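DUF1254 domain-containing protein (Vibrio parahaemolyticus, PDB 3U07) is of unknown function, combining DUF1254 and DUF1214 family domains with a signal sequence consistent with export from the cytoplasm. Local coordinates at residues Y36-D41 with K265-L270; T214-V219 with K257-G262; P275-A280 with R295-E300. The protein carries 2 engineered substitutions. All coordinates share one frame; numbering follows the deposited sequence.

Contact 1: Y36-D41 with K265-L270; sequences YGYSID and KGMEHL
Leu270 lays its CD1 methyl squarely over the ring of Tyr38, 3.6 Å from the ring centroid and only 4° off the ring normal, a CH-pi contact that brings CD1 almost equally close to all six ring carbons. Tyr38 suits this place because its flat ring offers a broad face to a branched aliphatic side chain. With CG anti to the backbone N (chi1 176°), the ring reaches from helix 26-52 toward helix 253-273 and bridges backbones whose nearest CA atoms, those of Tyr38 and Gly266, are 8.7 Å apart. This buried side is the tight one. Thr302 and Tyr303 of helix 295-305 also touch the tyrosine. One helical turn before Leu270, the packing is looser. Selenomethionine Met267 is partly exposed and approaches the ring obliquely, with its SE 3.6 Å from Tyr38 CE1 but 4.7 Å from the ring centroid. Its chain bends at both chi2 and chi3, and this fold brings the large, polarisable selenium back to the aromatic ring. The arrangement is a helix-helix interface built on one aromatic ring, with a CH-pi contact over its face and an oblique Met-aromatic contact.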
ATOM      1  N   TYR A  36      -1.043   6.864  18.716  1.00 22.62           N
ATOM      2  CA  TYR A  36      -0.841   5.413  18.628  1.00 21.34           C
ATOM      3  C   TYR A  36      -2.090   4.797  17.985  1.00 22.60           C
ATOM      4  O   TYR A  36      -1.997   3.948  17.094  1.00 23.68           O
ATOM      5  CB  TYR A  36      -0.649   4.794  20.020  1.00 20.01           C
ATOM      6  CG  TYR A  36      -1.082   3.339  20.104  1.00 22.27           C
ATOM      7  CD1 TYR A  36      -0.265   2.309  19.626  1.00 21.13           C
ATOM      8  CD2 TYR A  36      -2.341   3.001  20.600  1.00 16.50           C
ATOM      9  CE1 TYR A  36      -0.698   0.975  19.636  1.00 20.85           C
ATOM     10  CE2 TYR A  36      -2.785   1.671  20.616  1.00 14.36           C
ATOM     11  CZ  TYR A  36      -1.962   0.667  20.131  1.00 22.57           C
ATOM     12  OH  TYR A  36      -2.422  -0.633  20.131  1.00 21.97           O
ATOM     13  N   GLY A  37      -3.260   5.251  18.429  1.00 18.35           N
ATOM     14  CA  GLY A  37      -4.513   4.719  17.912  1.00 14.35           C
ATOM     15  C   GLY A  37      -4.874   5.129  16.499  1.00 19.16           C
ATOM     16  O   GLY A  37      -5.628   4.428  15.813  1.00 15.66           O
ATOM     17  N   TYR A  38      -4.318   6.253  16.057  1.00 20.76           N
ATOM     18  CA  TYR A  38      -4.585   6.789  14.721  1.00 20.13           C
ATOM     19  C   TYR A  38      -4.511   5.769  13.588  1.00 20.66           C
ATOM     20  O   TYR A  38      -5.448   5.642  12.796  1.00 22.12           O
ATOM     21  CB  TYR A  38      -3.613   7.934  14.416  1.00 23.77           C
ATOM     22  CG  TYR A  38      -3.748   8.505  13.021  1.00 20.16           C
ATOM     23  CD1 TYR A  38      -4.720   9.463  12.724  1.00 20.02           C
ATOM     24  CD2 TYR A  38      -2.905   8.082  11.995  1.00 24.67           C
ATOM     25  CE1 TYR A  38      -4.847   9.987  11.434  1.00 23.69           C
ATOM     26  CE2 TYR A  38      -3.022   8.598  10.705  1.00 21.61           C
ATOM     27  CZ  TYR A  38      -3.993   9.547  10.431  1.00 23.99           C
ATOM     28  OH  TYR A  38      -4.102  10.055   9.155  1.00 26.13           O
ATOM     29  N   SER A  39      -3.398   5.051  13.499  1.00 15.30           N
ATOM     30  CA  SER A  39      -3.235   4.070  12.426  1.00 19.13           C
ATOM     31  C   SER A  39      -4.339   3.014  12.445  1.00 19.11           C
ATOM     32  O   SER A  39      -4.868   2.639  11.402  1.00 21.36           O
ATOM     33  CB  SER A  39      -1.858   3.403  12.520  1.00 17.97           C
ATOM     34  OG  SER A  39      -0.823   4.357  12.353  1.00 20.60           O
ATOM     35  N   ILE A  40      -4.688   2.537  13.632  1.00 21.68           N
ATOM     36  CA  ILE A  40      -5.744   1.538  13.762  1.00 17.69           C
ATOM     37  C   ILE A  40      -7.096   2.166  13.422  1.00 18.28           C
ATOM     38  O   ILE A  40      -7.892   1.592  12.685  1.00 17.14           O
ATOM     39  CB  ILE A  40      -5.801   0.979  15.196  1.00 13.96           C
ATOM     40  CG1 ILE A  40      -4.507   0.214  15.501  1.00 21.83           C
ATOM     41  CG2 ILE A  40      -7.006   0.051  15.346  1.00 13.08           C
ATOM     42  CD1 ILE A  40      -4.253  -0.022  16.975  1.00 20.37           C
ATOM     43  N   ASP A  41      -7.345   3.361  13.945  1.00 15.75           N
ATOM     44  CA  ASP A  41      -8.613   4.027  13.690  1.00 17.49           C
ATOM     45  C   ASP A  41      -8.843   4.276  12.205  1.00 22.87           C
ATOM     46  O   ASP A  41      -9.917   3.981  11.681  1.00 19.91           O
ATOM     47  CB  ASP A  41      -8.689   5.349  14.466  1.00 20.48           C
ATOM     48  CG  ASP A  41     -10.106   5.899  14.534  1.00 28.17           C
ATOM     49  OD1 ASP A  41     -11.033   5.090  14.735  1.00 28.54           O
ATOM     50  OD2 ASP A  41     -10.299   7.128  14.397  1.00 28.48           O
ATOM     51  N   LYS A 265      -5.115  17.684  19.518  1.00 32.06           N
ATOM     52  CA  LYS A 265      -3.677  17.948  19.503  1.00 30.86           C
ATOM     53  C   LYS A 265      -2.943  16.910  18.653  1.00 31.99           C
ATOM     54  O   LYS A 265      -2.002  17.235  17.926  1.00 26.63           O
ATOM     55  CB  LYS A 265      -3.108  17.949  20.925  1.00 40.89           C
ATOM     56  CG  LYS A 265      -3.472  19.179  21.750  1.00 53.95           C
ATOM     57  CD  LYS A 265      -2.818  19.144  23.131  1.00 64.83           C
ATOM     58  CE  LYS A 265      -1.648  20.117  23.234  1.00 73.45           C
ATOM     59  NZ  LYS A 265      -0.655  19.927  22.140  1.00 78.66           N
ATOM     60  N   GLY A 266      -3.380  15.658  18.746  1.00 34.13           N
ATOM     61  CA  GLY A 266      -2.757  14.598  17.976  1.00 30.71           C
ATOM     62  C   GLY A 266      -2.760  14.883  16.485  1.00 24.63           C
ATOM     63  O   GLY A 266      -1.710  14.812  15.839  1.00 25.79           O
HETATM   64  N   MSE A 267      -3.934  15.202  15.936  1.00 29.38           N
HETATM   65  CA  MSE A 267      -4.058  15.503  14.510  1.00 27.50           C
HETATM   66  C   MSE A 267      -3.220  16.719  14.125  1.00 33.04           C
HETATM   67  O   MSE A 267      -2.556  16.711  13.089  1.00 28.28           O
HETATM   68  CB  MSE A 267      -5.517  15.766  14.120  1.00 24.94           C
HETATM   69  CG  MSE A 267      -6.323  14.525  13.763  1.00 38.00           C
HETATM   70 SE   MSE A 267      -5.467  13.374  12.435  1.00 45.56          SE
HETATM   71  CE  MSE A 267      -5.387  14.592  10.931  1.00 33.30           C
ATOM     72  N   GLU A 268      -3.262  17.767  14.947  1.00 31.70           N
ATOM     73  CA  GLU A 268      -2.480  18.969  14.666  1.00 29.49           C
ATOM     74  C   GLU A 268      -1.025  18.555  14.484  1.00 31.87           C
ATOM     75  O   GLU A 268      -0.390  18.899  13.492  1.00 34.48           O
ATOM     76  CB  GLU A 268      -2.587  19.974  15.821  1.00 28.43           C
ATOM     77  CG  GLU A 268      -3.935  20.672  15.923  1.00 36.35           C
ATOM     78  CD  GLU A 268      -4.059  21.553  17.163  1.00 44.65           C
ATOM     79  OE1 GLU A 268      -5.158  22.094  17.391  1.00 44.71           O
ATOM     80  OE2 GLU A 268      -3.067  21.706  17.910  1.00 44.66           O
ATOM     81  N   HIS A 269      -0.514  17.799  15.450  1.00 34.80           N
ATOM     82  CA  HIS A 269       0.860  17.322  15.413  1.00 30.29           C
ATOM     83  C   HIS A 269       1.167  16.560  14.122  1.00 32.43           C
ATOM     84  O   HIS A 269       2.226  16.749  13.523  1.00 29.67           O
ATOM     85  CB  HIS A 269       1.126  16.413  16.610  1.00 30.26           C
ATOM     86  CG  HIS A 269       2.503  15.832  16.629  1.00 38.21           C
ATOM     87  ND1 HIS A 269       3.615  16.560  16.992  1.00 47.51           N
ATOM     88  CD2 HIS A 269       2.952  14.597  16.303  1.00 36.94           C
ATOM     89  CE1 HIS A 269       4.690  15.799  16.891  1.00 50.42           C
ATOM     90  NE2 HIS A 269       4.315  14.603  16.474  1.00 40.26           N
ATOM     91  N   LEU A 270       0.248  15.700  13.696  1.00 33.65           N
ATOM     92  CA  LEU A 270       0.458  14.922  12.478  1.00 33.50           C
ATOM     93  C   LEU A 270       0.500  15.789  11.226  1.00 34.81           C
ATOM     94  O   LEU A 270       1.275  15.527  10.302  1.00 35.22           O
ATOM     95  CB  LEU A 270      -0.628  13.858  12.314  1.00 28.90           C
ATOM     96  CG  LEU A 270      -0.655  12.697  13.310  1.00 30.80           C
ATOM     97  CD1 LEU A 270      -1.614  11.638  12.786  1.00 36.79           C
ATOM     98  CD2 LEU A 270       0.736  12.102  13.486  1.00 23.02           C
TER

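Contact 2: T214-V219 with K257-G262; sequences TWLERV and KLAKVG
The indole of Trp215 presents its edge to Ala259, whose carbonyl O lies in the ring plane beside NE1; Val219 CG2 also sits at the edge in that plane. Over one face lies Leu216 CD2, 3.7 Å above the plane and offset toward the rim, while Tyr34 of helix 26-52 meets the indole edge-to-face. A second flat group, the guanidinium of Arg218, carries Thr214 O over one face, and its NE forms a salt bridge with Asp41.

Trp215 NE1 donates to Ala259 O at 2.9 Å, and the bond is nearly straight (172° at the hydrogen). The donor stands above the carbonyl plane, however, 41° out of it and not on a lone pair. Trp215 holds CG between its backbone N and carbonyl carbon (chi1 67°), a torsion that swings the indole across to helix 253-273. Ala259 suits the spot because its short side chain lets the helices close in: Leu216 CA and Ala259 CA are 7.0 Å apart, and Leu216 CD1 meets Ala259 CB at a tight 3.5 Å.

Thr214 N-caps helix 215-224: its OG1 accepts from Glu217 N at 3.3 Å, and Glu217 OE1 accepts from Thr214 N, completing a capping box. The chemistry implies a directional link within an apolar contact, in which the indole N-H, buried with its residue, is satisfied by a helix carbonyl and its hydrogen bond probably fixes the ring's rotation.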
ATOM      1  N   THR A 214     -16.686   7.270  19.145  1.00 24.60           N
ATOM      2  CA  THR A 214     -15.451   7.991  19.476  1.00 23.67           C
ATOM      3  C   THR A 214     -14.277   7.142  18.972  1.00 26.79           C
ATOM      4  O   THR A 214     -14.447   5.954  18.674  1.00 21.63           O
ATOM      5  CB  THR A 214     -15.264   8.172  20.992  1.00 22.07           C
ATOM      6  OG1 THR A 214     -15.066   6.889  21.595  1.00 24.83           O
ATOM      7  CG2 THR A 214     -16.480   8.853  21.613  1.00 16.73           C
ATOM      8  N   TRP A 215     -13.084   7.721  18.880  1.00 23.28           N
ATOM      9  CA  TRP A 215     -11.968   6.920  18.402  1.00 25.36           C
ATOM     10  C   TRP A 215     -11.613   5.842  19.420  1.00 24.95           C
ATOM     11  O   TRP A 215     -11.088   4.796  19.057  1.00 24.26           O
ATOM     12  CB  TRP A 215     -10.744   7.783  18.083  1.00 15.75           C
ATOM     13  CG  TRP A 215     -10.091   8.441  19.252  1.00 16.15           C
ATOM     14  CD1 TRP A 215     -10.337   9.697  19.726  1.00 18.62           C
ATOM     15  CD2 TRP A 215      -9.023   7.916  20.044  1.00 19.86           C
ATOM     16  NE1 TRP A 215      -9.477   9.993  20.754  1.00 20.36           N
ATOM     17  CE2 TRP A 215      -8.656   8.918  20.968  1.00 18.83           C
ATOM     18  CE3 TRP A 215      -8.329   6.700  20.055  1.00 19.29           C
ATOM     19  CZ2 TRP A 215      -7.635   8.739  21.901  1.00 15.03           C
ATOM     20  CZ3 TRP A 215      -7.312   6.521  20.982  1.00 17.92           C
ATOM     21  CH2 TRP A 215      -6.971   7.537  21.889  1.00 18.72           C
ATOM     22  N   LEU A 216     -11.907   6.090  20.694  1.00 18.36           N
ATOM     23  CA  LEU A 216     -11.626   5.101  21.728  1.00 22.99           C
ATOM     24  C   LEU A 216     -12.425   3.825  21.479  1.00 22.74           C
ATOM     25  O   LEU A 216     -11.864   2.732  21.510  1.00 23.82           O
ATOM     26  CB  LEU A 216     -11.962   5.641  23.122  1.00 19.76           C
ATOM     27  CG  LEU A 216     -10.985   6.635  23.752  1.00 25.75           C
ATOM     28  CD1 LEU A 216     -11.569   7.151  25.061  1.00 27.06           C
ATOM     29  CD2 LEU A 216      -9.632   5.964  23.992  1.00 23.52           C
ATOM     30  N   GLU A 217     -13.726   3.946  21.218  1.00 23.63           N
ATOM     31  CA  GLU A 217     -14.508   2.739  20.992  1.00 25.26           C
ATOM     32  C   GLU A 217     -14.130   2.005  19.712  1.00 23.71           C
ATOM     33  O   GLU A 217     -14.128   0.772  19.688  1.00 23.07           O
ATOM     34  CB  GLU A 217     -16.019   3.021  21.045  1.00 29.98           C
ATOM     35  CG  GLU A 217     -16.559   4.135  20.179  1.00 46.18           C
ATOM     36  CD  GLU A 217     -18.043   4.377  20.448  1.00 46.90           C
ATOM     37  OE1 GLU A 217     -18.392   5.449  20.996  1.00 28.98           O
ATOM     38  OE2 GLU A 217     -18.858   3.483  20.121  1.00 44.71           O
ATOM     39  N   ARG A 218     -13.781   2.743  18.661  1.00 18.19           N
ATOM     40  CA  ARG A 218     -13.388   2.102  17.411  1.00 16.25           C
ATOM     41  C   ARG A 218     -12.060   1.361  17.596  1.00 16.07           C
ATOM     42  O   ARG A 218     -11.941   0.190  17.237  1.00 19.74           O
ATOM     43  CB  ARG A 218     -13.261   3.135  16.283  1.00 16.20           C
ATOM     44  CG  ARG A 218     -14.599   3.743  15.835  1.00 20.01           C
ATOM     45  CD  ARG A 218     -14.432   4.615  14.589  1.00 21.69           C
ATOM     46  NE  ARG A 218     -13.505   5.725  14.806  1.00 20.20           N
ATOM     47  CZ  ARG A 218     -13.861   6.949  15.190  1.00 23.20           C
ATOM     48  NH1 ARG A 218     -15.139   7.245  15.400  1.00 23.19           N
ATOM     49  NH2 ARG A 218     -12.934   7.875  15.378  1.00 19.80           N
ATOM     50  N   VAL A 219     -11.065   2.037  18.166  1.00 17.86           N
ATOM     51  CA  VAL A 219      -9.769   1.413  18.389  1.00 14.38           C
ATOM     52  C   VAL A 219      -9.874   0.211  19.340  1.00 15.27           C
ATOM     53  O   VAL A 219      -9.297  -0.841  19.072  1.00 14.61           O
ATOM     54  CB  VAL A 219      -8.746   2.429  18.950  1.00 17.65           C
ATOM     55  CG1 VAL A 219      -7.462   1.705  19.381  1.00 18.46           C
ATOM     56  CG2 VAL A 219      -8.417   3.475  17.880  1.00 13.70           C
ATOM     57  N   LYS A 257     -13.084  13.111  27.882  1.00 24.77           N
ATOM     58  CA  LYS A 257     -12.538  14.454  27.707  1.00 29.73           C
ATOM     59  C   LYS A 257     -11.110  14.390  27.178  1.00 27.03           C
ATOM     60  O   LYS A 257     -10.736  15.147  26.287  1.00 24.90           O
ATOM     61  CB  LYS A 257     -12.560  15.224  29.034  1.00 32.44           C
ATOM     62  CG  LYS A 257     -12.053  16.661  28.920  1.00 35.35           C
ATOM     63  CD  LYS A 257     -12.227  17.431  30.223  1.00 48.35           C
ATOM     64  CE  LYS A 257     -10.906  17.623  30.953  1.00 57.43           C
ATOM     65  NZ  LYS A 257     -11.103  18.206  32.310  1.00 60.53           N
ATOM     66  N   LEU A 258     -10.313  13.481  27.730  1.00 27.53           N
ATOM     67  CA  LEU A 258      -8.935  13.336  27.291  1.00 23.74           C
ATOM     68  C   LEU A 258      -8.888  12.853  25.847  1.00 22.52           C
ATOM     69  O   LEU A 258      -8.032  13.286  25.071  1.00 23.40           O
ATOM     70  CB  LEU A 258      -8.196  12.371  28.216  1.00 24.75           C
ATOM     71  CG  LEU A 258      -7.925  12.948  29.608  1.00 27.18           C
ATOM     72  CD1 LEU A 258      -7.323  11.879  30.500  1.00 26.23           C
ATOM     73  CD2 LEU A 258      -6.992  14.139  29.499  1.00 27.62           C
ATOM     74  N   ALA A 259      -9.816  11.972  25.485  1.00 21.61           N
ATOM     75  CA  ALA A 259      -9.887  11.445  24.126  1.00 23.08           C
ATOM     76  C   ALA A 259     -10.137  12.567  23.114  1.00 25.74           C
ATOM     77  O   ALA A 259      -9.533  12.572  22.033  1.00 28.43           O
ATOM     78  CB  ALA A 259     -10.990  10.433  24.035  1.00 15.80           C
ATOM     79  N   LYS A 260     -11.035  13.495  23.445  1.00 27.22           N
ATOM     80  CA  LYS A 260     -11.338  14.619  22.556  1.00 26.46           C
ATOM     81  C   LYS A 260     -10.105  15.531  22.448  1.00 23.16           C
ATOM     82  O   LYS A 260      -9.705  15.919  21.349  1.00 27.02           O
ATOM     83  CB  LYS A 260     -12.530  15.397  23.115  1.00 31.67           C
ATOM     84  CG  LYS A 260     -12.843  16.678  22.379  1.00 32.31           C
ATOM     85  CD  LYS A 260     -14.287  16.706  21.908  1.00 35.54           C
ATOM     86  CE  LYS A 260     -14.612  18.067  21.314  1.00 26.82           C
ATOM     87  NZ  LYS A 260     -13.886  19.159  22.036  1.00 31.20           N
ATOM     88  N   VAL A 261      -9.494  15.869  23.575  1.00 22.92           N
ATOM     89  CA  VAL A 261      -8.321  16.726  23.540  1.00 24.13           C
ATOM     90  C   VAL A 261      -7.174  16.016  22.813  1.00 24.42           C
ATOM     91  O   VAL A 261      -6.458  16.633  22.021  1.00 25.08           O
ATOM     92  CB  VAL A 261      -7.890  17.061  24.956  1.00 27.04           C
ATOM     93  CG1 VAL A 261      -6.610  17.812  24.926  1.00 31.21           C
ATOM     94  CG2 VAL A 261      -8.967  17.894  25.633  1.00 29.11           C
ATOM     95  N   GLY A 262      -7.006  14.720  23.078  1.00 20.70           N
ATOM     96  CA  GLY A 262      -5.935  13.980  22.437  1.00 22.91           C
ATOM     97  C   GLY A 262      -6.054  13.931  20.928  1.00 24.89           C
ATOM     98  O   GLY A 262      -5.054  14.035  20.218  1.00 22.80           O
TER

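Contact 3: P275-A280 with R295-E300; sequences PKMTDA and RDIFAE
Met277, a selenomethionine in the loop after helix 253-273, touches Ile297 and Glu300 through its selenium. Its CB points toward helix 295-305, but neither CB nor CG comes within 4.2 Å of the helix segment; they serve as the arm. At SE the contact is made: Glu300 CG lies 3.8 Å away, Glu300 CB 4.1 Å, and Ile297 CG2 4.0 Å on the preceding turn. The bend at chi2 (86°) sets SE against the helix, and the bend at chi3 then turns the terminal CE aside, where it ends the chain without approaching either partner as closely as SE does. A long, flexible side chain suits a loop that must reach a helix, since the nearest CA atoms, those of Met277 and Glu300, are 7.9 Å apart. Ile297 offers its branch methyl, and Glu300 takes part with its aliphatic portion alone, its chain bending at chi2 (-65°) beyond the touching CG. Leu283 also touches both Met277 and Glu300. Helix 295-305 is packed in on several sides: Leu270 and Leu273 of helix 253-273 touch Glu300, Tyr38 of helix 26-52 touches Ala299, and Phe298 and Arg295 reach Tyr119, in the turn between strands 109-115 and 120-125.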
ATOM      1  N   PRO A 275       4.960  17.197   6.198  1.00 45.35           N
ATOM      2  CA  PRO A 275       5.947  17.636   5.207  1.00 39.36           C
ATOM      3  C   PRO A 275       7.422  17.397   5.517  1.00 36.48           C
ATOM      4  O   PRO A 275       8.254  17.457   4.618  1.00 43.71           O
ATOM      5  CB  PRO A 275       5.620  19.114   5.030  1.00 44.14           C
ATOM      6  CG  PRO A 275       5.146  19.507   6.390  1.00 47.80           C
ATOM      7  CD  PRO A 275       4.234  18.353   6.756  1.00 43.62           C
ATOM      8  N   LYS A 276       7.751  17.114   6.771  1.00 33.74           N
ATOM      9  CA  LYS A 276       9.142  16.879   7.133  1.00 33.71           C
ATOM     10  C   LYS A 276       9.584  15.424   6.948  1.00 34.07           C
ATOM     11  O   LYS A 276      10.731  15.082   7.230  1.00 37.57           O
ATOM     12  CB  LYS A 276       9.379  17.291   8.583  1.00 39.10           C
ATOM     13  CG  LYS A 276       8.714  18.595   8.974  1.00 41.74           C
ATOM     14  CD  LYS A 276       9.233  19.084  10.309  1.00 45.78           C
ATOM     15  CE  LYS A 276       8.406  20.234  10.842  1.00 52.28           C
ATOM     16  NZ  LYS A 276       9.002  20.764  12.094  1.00 56.23           N
HETATM   17  N   MSE A 277       8.688  14.569   6.468  1.00 28.09           N
HETATM   18  CA  MSE A 277       9.030  13.157   6.289  1.00 36.42           C
HETATM   19  C   MSE A 277       9.655  12.846   4.934  1.00 34.89           C
HETATM   20  O   MSE A 277       9.038  13.080   3.896  1.00 31.27           O
HETATM   21  CB  MSE A 277       7.791  12.290   6.483  1.00 42.74           C
HETATM   22  CG  MSE A 277       8.017  11.173   7.463  1.00 53.92           C
HETATM   23 SE   MSE A 277       7.704  11.722   9.273  1.00 40.52          SE
HETATM   24  CE  MSE A 277       9.212  12.882   9.626  1.00 33.43           C
ATOM     25  N   THR A 278      10.864  12.285   4.950  1.00 32.58           N
ATOM     26  CA  THR A 278      11.569  11.969   3.706  1.00 30.81           C
ATOM     27  C   THR A 278      11.982  10.505   3.516  1.00 30.69           C
ATOM     28  O   THR A 278      12.167  10.058   2.383  1.00 35.59           O
ATOM     29  CB  THR A 278      12.836  12.829   3.568  1.00 29.54           C
ATOM     30  OG1 THR A 278      13.800  12.420   4.545  1.00 28.91           O
ATOM     31  CG2 THR A 278      12.507  14.299   3.793  1.00 33.93           C
ATOM     32  N   ASP A 279      12.131   9.765   4.612  1.00 22.41           N
ATOM     33  CA  ASP A 279      12.549   8.362   4.541  1.00 28.43           C
ATOM     34  C   ASP A 279      11.384   7.370   4.640  1.00 31.96           C
ATOM     35  O   ASP A 279      10.921   7.051   5.739  1.00 24.78           O
ATOM     36  CB  ASP A 279      13.556   8.070   5.651  1.00 25.58           C
ATOM     37  CG  ASP A 279      14.214   6.723   5.490  1.00 23.96           C
ATOM     38  OD1 ASP A 279      13.605   5.847   4.835  1.00 25.07           O
ATOM     39  OD2 ASP A 279      15.328   6.537   6.019  1.00 26.74           O
ATOM     40  N   ALA A 280      10.935   6.864   3.494  1.00 24.26           N
ATOM     41  CA  ALA A 280       9.813   5.928   3.444  1.00 21.83           C
ATOM     42  C   ALA A 280       9.973   4.695   4.336  1.00 23.97           C
ATOM     43  O   ALA A 280       8.986   4.125   4.800  1.00 25.44           O
ATOM     44  CB  ALA A 280       9.564   5.495   1.998  1.00 21.52           C
ATOM     45  N   ARG A 295       5.667   6.406  17.294  1.00 18.30           N
ATOM     46  CA  ARG A 295       4.292   6.408  16.804  1.00 20.30           C
ATOM     47  C   ARG A 295       3.902   7.540  15.856  1.00 21.80           C
ATOM     48  O   ARG A 295       3.173   7.298  14.889  1.00 18.88           O
ATOM     49  CB  ARG A 295       3.302   6.378  17.976  1.00 21.11           C
ATOM     50  CG  ARG A 295       3.254   5.063  18.759  1.00 23.61           C
ATOM     51  CD  ARG A 295       2.930   3.881  17.860  1.00 20.92           C
ATOM     52  NE  ARG A 295       4.119   3.325  17.221  1.00 21.21           N
ATOM     53  CZ  ARG A 295       4.097   2.301  16.372  1.00 22.40           C
ATOM     54  NH1 ARG A 295       2.941   1.729  16.057  1.00 19.03           N
ATOM     55  NH2 ARG A 295       5.226   1.844  15.845  1.00 22.87           N
ATOM     56  N   ASP A 296       4.355   8.768  16.107  1.00 18.99           N
ATOM     57  CA  ASP A 296       3.962   9.840  15.196  1.00 21.82           C
ATOM     58  C   ASP A 296       4.540   9.621  13.805  1.00 22.90           C
ATOM     59  O   ASP A 296       3.877   9.895  12.809  1.00 20.56           O
ATOM     60  CB  ASP A 296       4.324  11.236  15.746  1.00 27.29           C
ATOM     61  CG  ASP A 296       5.786  11.377  16.134  1.00 34.04           C
ATOM     62  OD1 ASP A 296       6.565  10.413  15.998  1.00 34.35           O
ATOM     63  OD2 ASP A 296       6.154  12.482  16.586  1.00 39.48           O
ATOM     64  N   ILE A 297       5.756   9.089  13.728  1.00 26.63           N
ATOM     65  CA  ILE A 297       6.359   8.831  12.424  1.00 23.94           C
ATOM     66  C   ILE A 297       5.646   7.640  11.760  1.00 22.16           C
ATOM     67  O   ILE A 297       5.337   7.683  10.568  1.00 21.81           O
ATOM     68  CB  ILE A 297       7.878   8.556  12.553  1.00 28.86           C
ATOM     69  CG1 ILE A 297       8.557   9.765  13.209  1.00 33.68           C
ATOM     70  CG2 ILE A 297       8.486   8.303  11.166  1.00 26.42           C
ATOM     71  CD1 ILE A 297      10.031   9.588  13.477  1.00 35.49           C
ATOM     72  N   PHE A 298       5.368   6.585  12.524  1.00 18.25           N
ATOM     73  CA  PHE A 298       4.670   5.424  11.972  1.00 16.99           C
ATOM     74  C   PHE A 298       3.313   5.882  11.432  1.00 18.06           C
ATOM     75  O   PHE A 298       2.878   5.471  10.350  1.00 17.54           O
ATOM     76  CB  PHE A 298       4.446   4.365  13.059  1.00 19.67           C
ATOM     77  CG  PHE A 298       3.693   3.152  12.578  1.00 22.23           C
ATOM     78  CD1 PHE A 298       4.337   2.161  11.842  1.00 19.13           C
ATOM     79  CD2 PHE A 298       2.331   3.007  12.848  1.00 28.68           C
ATOM     80  CE1 PHE A 298       3.640   1.045  11.381  1.00 17.12           C
ATOM     81  CE2 PHE A 298       1.622   1.891  12.389  1.00 28.20           C
ATOM     82  CZ  PHE A 298       2.282   0.909  11.654  1.00 18.12           C
ATOM     83  N   ALA A 299       2.655   6.747  12.199  1.00 16.01           N
ATOM     84  CA  ALA A 299       1.350   7.285  11.828  1.00 20.09           C
ATOM     85  C   ALA A 299       1.379   8.048  10.501  1.00 22.93           C
ATOM     86  O   ALA A 299       0.386   8.061   9.768  1.00 21.18           O
ATOM     87  CB  ALA A 299       0.831   8.202  12.943  1.00 13.92           C
ATOM     88  N   GLU A 300       2.501   8.695  10.186  1.00 23.07           N
ATOM     89  CA  GLU A 300       2.580   9.436   8.927  1.00 26.21           C
ATOM     90  C   GLU A 300       2.493   8.473   7.743  1.00 25.48           C
ATOM     91  O   GLU A 300       2.178   8.875   6.618  1.00 26.68           O
ATOM     92  CB  GLU A 300       3.879  10.256   8.847  1.00 29.72           C
ATOM     93  CG  GLU A 300       3.977  11.439   9.833  1.00 29.10           C
ATOM     94  CD  GLU A 300       2.939  12.540   9.584  1.00 29.83           C
ATOM     95  OE1 GLU A 300       2.326  12.571   8.496  1.00 26.24           O
ATOM     96  OE2 GLU A 300       2.749  13.388  10.481  1.00 24.54           O
TER

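Contact 1 lies on the same side of the chain's centre as contact 2 and as contact 3. Contacts 1 and 2 share helix 253-273, their centres about 10 Å apart, and contact 2 is nested along the chain inside the loop that contact 1 closes; the Asp41-Arg218 salt bridge joins them. Contact 3 follows in series, beginning just after that helix, its centre about 12 Å from contact 1. A probable hydrogen bond between His269 and Asp296 connects these two. Contacts 2 and 3 do not touch, their centres about 22 Å apart; contact 1 lies between. Together they join helix 26-52 to the later helices 215-224, 253-273 and 295-305 in one packed group.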